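Local coordinates for protein extracellular ligand-binding receptor (Rhodopseudomonas palustris, PDB 4F06) that binds p-hydroxybenzoic acid as the solute-binding protein of an ABC transporter, probably delivering lignin-derived aromatic acids for uptake, at residues P17-F21 / P203-P207; E52-P57 / L79-N84. Residues are numbered along the deposited sequence.

Interaction 1: residues P17-F21 / P203-P207; sequences PYALF and PAGPP. With PHB (p-hydroxybenzoic acid), chain B.
Tyr18 turns one face of its ring to Pro206, whose CD atom sits 4.3 Å from the Tyr18 ring centroid and 22° off the ring normal, a CH-pi contact. The edge of the same ring meets the backbone: Tyr18 CD1 is 3.2 Å from Ala204 O. Its hydroxyl end reaches on to the next proline, with Tyr18 OH 3.3 Å from Pro207 CG. The m rotamer of Tyr18 (chi1 -62°, chi2 -87°) carries the ring there. Residues 17-18 lead into helix 19-36, and Phe21 N bonds back to Tyr18 O at 3.0 Å. This turn brings Phe21, also m, beside Ala204. Phe21 CZ lies 3.5 Å from Ala204 CB, and Phe21 CE2 3.3 Å from Ala204 O. Pro17 adds an outer contact, CB to Pro206 CG at 3.9 Å.

Pro203 and Ala204 are extended (phi/psi -65/138 and -59/133). Gly205 is the N-cap of helix 206-217, at 141/-156, angles that call for glycine. A CB here would also clash with Tyr18 CE1. The CA atoms of Tyr18 and Gly205 are 5.7 Å apart, and those of Pro17 and Pro206 6.8 Å. The two segments bury 286 Å² together, by van der Waals contact. The Ala204 N-H points to the ligand and bonds PHB O4 at 3.1 Å, while Pro203 CB touches PHB C5 at 3.5 Å. Met283 of helix 283-301 packs on both Phe21 and Ala204. Two helix-start loops from opposite lobes meeting over bound solute are characteristic of the closed cleft of a type I periplasmic binding protein.

Interaction 2: residues E52-P57 / L79-N84; sequences EVSPNP and LYFTPN. With PHB (p-hydroxybenzoic acid), chain B.
Glu52 starts the loop after strand 43-51, in a Rossmann-like lobe of the periplasmic binding protein fold. It faces the loop that follows strand 75-78 and leads into helix 82-88. Its side chain is stretched (chi1 and chi2 both t) and buried. The carboxylate receives three hydrogen bonds: Tyr80 N to Glu52 OE1 at 2.8 Å, Phe81 N to Glu52 OE2 at 2.9 Å, and Asn84 ND2 to Glu52 OE2 at 2.7 Å. These hold the turn at Tyr80 and Phe81.

Val53 has positive phi (66/-61) and points away. Ser54 is extended, and its O accepts Asn84 ND2 at 2.9 Å. Pro55 then covers one face of the Phe81 ring: Pro55 CG is 3.8 Å from the Phe81 ring centroid and 6° off the normal, a CH-pi contact. Pro55 also touches Pro83, Pro55 CB to Pro83 CG at 4.0 Å. Asn56 is the N-cap of helix 57-69, its side chain bonding Gln59 N. Pro57 begins that helix and packs its CG 4.2 Å from Pro83 CB.

CA atoms pair Glu52 with Leu79 at 7.4 Å, Pro55 with Phe81 at 6.1 Å and Pro57 with Asn84 at 4.7 Å, so the segments converge. They bury 425 Å². Phe81 (m, chi2 -71°) is the N-cap residue of helix 82-88, whose start receives the ligand carboxylate: Thr82 N bonds PHB O2' at 2.8 Å and Thr82 OG1 bonds PHB O1' at 2.6 Å. Asn84, an m rotamer, completes the join with its other amide atom, as Asn56 N donates to Asn84 OD1 at 2.8 Å.

Both interactions border the same ligand but hold its two ends. Interaction 1 meets the phenol oxygen and joins the two lobes across the cleft. Interaction 2 meets the carboxylate and lies within one lobe, tying the loops after strands 43-51 and 75-78. Their chemistry follows: the interlobe contact is mainly buried and apolar, whereas the intralobe one combines a buried hydrogen-bond network at Glu52 and Asn84 with prolines at a more open rim. The 52-57/79-84 pair falls along the chain between the segments of interaction 1. They also touch: Tyr80 OH is 2.7 Å from Ala204 O, a probable hydrogen bond, and Tyr18 CE2 is 3.7 Å from Phe81 CZ in an edge-to-face ring pair.

Interaction 1: residues P17-F21 / P203-P207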
loop_
_atom_site.group_PDB
_atom_site.type_symbol
_atom_site.label_atom_id
_atom_site.label_comp_id
_atom_site.label_asym_id
_atom_site.label_seq_id
_atom_site.Cartn_x
_atom_site.Cartn_y
_atom_site.Cartn_z
ATOM N N PRO A 17 5.791 16.232 -0.920
ATOM C CA PRO A 17 5.324 15.828 0.398
ATOM C C PRO A 17 5.354 14.311 0.597
ATOM O O PRO A 17 5.443 13.847 1.751
ATOM C CB PRO A 17 3.919 16.409 0.464
ATOM C CG PRO A 17 3.852 17.461 -0.616
ATOM C CD PRO A 17 4.886 17.170 -1.611
ATOM N N TYR A 18 5.198 13.549 -0.493
ATOM C CA TYR A 18 5.151 12.076 -0.427
ATOM C C TYR A 18 6.470 11.455 -0.879
ATOM O O TYR A 18 6.513 10.240 -1.166
ATOM C CB TYR A 18 3.983 11.573 -1.318
ATOM C CG TYR A 18 2.651 12.095 -0.823
ATOM C CD1 TYR A 18 1.916 11.404 0.157
ATOM C CD2 TYR A 18 2.089 13.274 -1.359
ATOM C CE1 TYR A 18 0.677 11.889 0.609
ATOM C CE2 TYR A 18 0.880 13.775 -0.912
ATOM C CZ TYR A 18 0.170 13.077 0.073
ATOM O OH TYR A 18 -1.055 13.499 0.554
ATOM N N ALA A 19 7.563 12.220 -0.866
ATOM C CA ALA A 19 8.844 11.762 -1.403
ATOM C C ALA A 19 9.333 10.483 -0.756
ATOM O O ALA A 19 9.972 9.668 -1.427
ATOM C CB ALA A 19 9.899 12.838 -1.225
ATOM N N LEU A 20 9.071 10.278 0.533
ATOM C CA LEU A 20 9.607 9.067 1.147
ATOM C C LEU A 20 9.056 7.819 0.512
ATOM O O LEU A 20 9.719 6.798 0.429
ATOM C CB LEU A 20 9.291 9.070 2.657
ATOM C CG LEU A 20 10.011 7.948 3.456
ATOM C CD1 LEU A 20 11.539 7.896 3.208
ATOM C CD2 LEU A 20 9.799 8.233 4.929
ATOM N N PHE A 21 7.799 7.873 0.055
ATOM C CA PHE A 21 7.158 6.679 -0.507
ATOM C C PHE A 21 7.739 6.278 -1.849
ATOM O O PHE A 21 7.819 5.059 -2.152
ATOM C CB PHE A 21 5.647 6.838 -0.545
ATOM C CG PHE A 21 5.125 7.057 0.838
ATOM C CD1 PHE A 21 5.010 5.968 1.711
ATOM C CD2 PHE A 21 4.866 8.359 1.318
ATOM C CE1 PHE A 21 4.622 6.182 3.035
ATOM C CE2 PHE A 21 4.479 8.555 2.656
ATOM C CZ PHE A 21 4.368 7.462 3.502
ATOM N N PRO A 203 -4.310 8.721 2.646
ATOM C CA PRO A 203 -3.058 8.225 2.038
ATOM C C PRO A 203 -1.892 8.571 2.960
ATOM O O PRO A 203 -1.808 9.684 3.542
ATOM C CB PRO A 203 -2.964 9.013 0.717
ATOM C CG PRO A 203 -3.831 10.233 0.947
ATOM C CD PRO A 203 -4.975 9.758 1.840
ATOM N N ALA A 204 -0.981 7.610 3.114
ATOM C CA ALA A 204 0.167 7.823 4.014
ATOM C C ALA A 204 0.967 9.024 3.555
ATOM O O ALA A 204 1.257 9.220 2.378
ATOM C CB ALA A 204 1.010 6.587 4.019
ATOM N N GLY A 205 1.307 9.889 4.511
ATOM C CA GLY A 205 1.975 11.163 4.243
ATOM C C GLY A 205 1.421 12.230 5.147
ATOM O O GLY A 205 0.860 11.927 6.210
ATOM N N PRO A 206 1.534 13.496 4.724
ATOM C CA PRO A 206 1.045 14.585 5.592
ATOM C C PRO A 206 -0.412 14.434 6.072
ATOM O O PRO A 206 -0.702 14.746 7.242
ATOM C CB PRO A 206 1.212 15.830 4.718
ATOM C CG PRO A 206 2.453 15.484 3.916
ATOM C CD PRO A 206 2.283 14.019 3.557
ATOM N N PRO A 207 -1.336 13.891 5.239
ATOM C CA PRO A 207 -2.716 13.812 5.743
ATOM C C PRO A 207 -2.838 12.901 6.966
ATOM O O PRO A 207 -3.566 13.229 7.922
ATOM C CB PRO A 207 -3.485 13.198 4.556
ATOM C CG PRO A 207 -2.695 13.702 3.356
ATOM C CD PRO A 207 -1.263 13.525 3.803
HETATM C "C1'" PHB B . -4.015 5.202 -3.311
HETATM O "O1'" PHB B . -4.502 4.172 -3.797
HETATM O "O2'" PHB B . -4.167 6.354 -3.845
HETATM C C1 PHB B . -3.274 5.082 -2.017
HETATM C C2 PHB B . -3.556 4.022 -1.135
HETATM C C3 PHB B . -2.914 3.937 0.078
HETATM C C4 PHB B . -2.014 4.909 0.461
HETATM C C5 PHB B . -1.731 5.961 -0.386
HETATM C C6 PHB B . -2.361 6.072 -1.619
HETATM O O4 PHB B . -1.397 4.897 1.659
#

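Interaction 2: residues E52-P57 / L79-N84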
loop_
_atom_site.group_PDB
_atom_site.type_symbol
_atom_site.label_atom_id
_atom_site.label_comp_id
_atom_site.label_asym_id
_atom_site.label_seq_id
_atom_site.Cartn_x
_atom_site.Cartn_y
_atom_site.Cartn_z
ATOM N N GLU A 52 5.917 11.118 -10.070
ATOM C CA GLU A 52 4.506 11.259 -10.052
ATOM C C GLU A 52 3.999 12.510 -9.302
ATOM O O GLU A 52 2.926 13.073 -9.660
ATOM C CB GLU A 52 4.083 9.969 -9.323
ATOM C CG GLU A 52 2.669 9.830 -8.989
ATOM C CD GLU A 52 2.311 8.481 -8.358
ATOM O OE1 GLU A 52 3.195 7.573 -8.187
ATOM O OE2 GLU A 52 1.151 8.372 -8.028
ATOM N N VAL A 53 4.722 12.889 -8.255
ATOM C CA VAL A 53 4.451 14.096 -7.402
ATOM C C VAL A 53 3.140 14.072 -6.559
ATOM O O VAL A 53 3.192 14.168 -5.329
ATOM C CB VAL A 53 4.555 15.430 -8.195
ATOM C CG1 VAL A 53 4.422 16.620 -7.223
ATOM C CG2 VAL A 53 5.877 15.518 -8.935
ATOM N N SER A 54 1.997 13.986 -7.222
ATOM C CA SER A 54 0.715 14.213 -6.570
ATOM C C SER A 54 -0.356 13.518 -7.428
ATOM O O SER A 54 -0.047 13.042 -8.516
ATOM C CB SER A 54 0.416 15.729 -6.465
ATOM O OG SER A 54 0.156 16.276 -7.750
ATOM N N PRO A 55 -1.608 13.505 -6.959
ATOM C CA PRO A 55 -2.716 13.009 -7.802
ATOM C C PRO A 55 -2.881 13.936 -9.028
ATOM O O PRO A 55 -3.355 15.077 -8.899
ATOM C CB PRO A 55 -3.929 13.053 -6.859
ATOM C CG PRO A 55 -3.329 12.980 -5.457
ATOM C CD PRO A 55 -2.071 13.816 -5.580
ATOM N N ASN A 56 -2.491 13.458 -10.204
ATOM C CA ASN A 56 -2.346 14.342 -11.358
ATOM C C ASN A 56 -2.303 13.375 -12.540
ATOM O O ASN A 56 -1.224 12.961 -13.022
ATOM C CB ASN A 56 -1.065 15.177 -11.239
ATOM C CG ASN A 56 -0.876 16.121 -12.405
ATOM O OD1 ASN A 56 -1.509 15.959 -13.465
ATOM N ND2 ASN A 56 0.015 17.126 -12.207
ATOM N N PRO A 57 -3.497 12.963 -12.990
ATOM C CA PRO A 57 -3.555 11.869 -13.965
ATOM C C PRO A 57 -2.823 12.126 -15.276
ATOM O O PRO A 57 -2.119 11.277 -15.748
ATOM C CB PRO A 57 -5.095 11.707 -14.166
ATOM C CG PRO A 57 -5.713 12.141 -12.851
ATOM C CD PRO A 57 -4.833 13.283 -12.416
ATOM N N LEU A 79 3.401 3.668 -9.043
ATOM C CA LEU A 79 2.072 4.322 -8.980
ATOM C C LEU A 79 1.568 4.376 -7.554
ATOM O O LEU A 79 0.862 3.465 -7.063
ATOM C CB LEU A 79 1.037 3.739 -9.976
ATOM C CG LEU A 79 1.323 3.937 -11.473
ATOM C CD1 LEU A 79 1.332 5.437 -11.816
ATOM C CD2 LEU A 79 2.562 3.213 -11.981
ATOM N N TYR A 80 1.925 5.459 -6.877
ATOM C CA TYR A 80 1.486 5.642 -5.506
ATOM C C TYR A 80 -0.049 5.872 -5.421
ATOM O O TYR A 80 -0.739 5.229 -4.612
ATOM C CB TYR A 80 2.226 6.824 -4.873
ATOM C CG TYR A 80 2.062 6.900 -3.375
ATOM C CD1 TYR A 80 2.528 5.860 -2.561
ATOM C CD2 TYR A 80 1.426 7.999 -2.770
ATOM C CE1 TYR A 80 2.353 5.907 -1.176
ATOM C CE2 TYR A 80 1.282 8.086 -1.379
ATOM C CZ TYR A 80 1.735 7.030 -0.596
ATOM O OH TYR A 80 1.585 7.005 0.781
ATOM N N PHE A 81 -0.565 6.803 -6.243
ATOM C CA PHE A 81 -1.961 7.199 -6.135
ATOM C C PHE A 81 -2.870 6.475 -7.130
ATOM O O PHE A 81 -2.553 6.391 -8.329
ATOM C CB PHE A 81 -2.091 8.718 -6.345
ATOM C CG PHE A 81 -1.476 9.554 -5.222
ATOM C CD1 PHE A 81 -2.103 9.575 -3.980
ATOM C CD2 PHE A 81 -0.328 10.303 -5.426
ATOM C CE1 PHE A 81 -1.587 10.337 -2.945
ATOM C CE2 PHE A 81 0.186 11.074 -4.382
ATOM C CZ PHE A 81 -0.452 11.106 -3.138
ATOM N N THR A 82 -4.024 6.107 -6.625
ATOM C CA THR A 82 -5.041 5.483 -7.492
ATOM C C THR A 82 -5.326 6.243 -8.797
ATOM O O THR A 82 -5.311 5.633 -9.847
ATOM C CB THR A 82 -6.329 5.228 -6.688
ATOM O OG1 THR A 82 -6.165 4.093 -5.853
ATOM C CG2 THR A 82 -7.540 4.977 -7.588
ATOM N N PRO A 83 -5.628 7.557 -8.752
ATOM C CA PRO A 83 -5.962 8.257 -10.004
ATOM C C PRO A 83 -4.842 8.225 -11.017
ATOM O O PRO A 83 -5.077 8.295 -12.216
ATOM C CB PRO A 83 -6.326 9.699 -9.546
ATOM C CG PRO A 83 -5.780 9.797 -8.129
ATOM C CD PRO A 83 -5.937 8.401 -7.579
ATOM N N ASN A 84 -3.610 8.164 -10.553
ATOM C CA ASN A 84 -2.474 8.071 -11.467
ATOM C C ASN A 84 -2.375 6.709 -12.107
ATOM O O ASN A 84 -2.193 6.595 -13.331
ATOM C CB ASN A 84 -1.188 8.471 -10.737
ATOM C CG ASN A 84 -1.217 9.925 -10.298
ATOM O OD1 ASN A 84 -1.920 10.781 -10.907
ATOM N ND2 ASN A 84 -0.402 10.257 -9.288
HETATM C "C1'" PHB B . -4.015 5.202 -3.311
HETATM O "O1'" PHB B . -4.502 4.172 -3.797
HETATM O "O2'" PHB B . -4.167 6.354 -3.845
HETATM C C1 PHB B . -3.274 5.082 -2.017
HETATM C C2 PHB B . -3.556 4.022 -1.135
HETATM C C3 PHB B . -2.914 3.937 0.078
HETATM C C4 PHB B . -2.014 4.909 0.461
HETATM C C5 PHB B . -1.731 5.961 -0.386
HETATM C C6 PHB B . -2.361 6.072 -1.619
HETATM O O4 PHB B . -1.397 4.897 1.659
#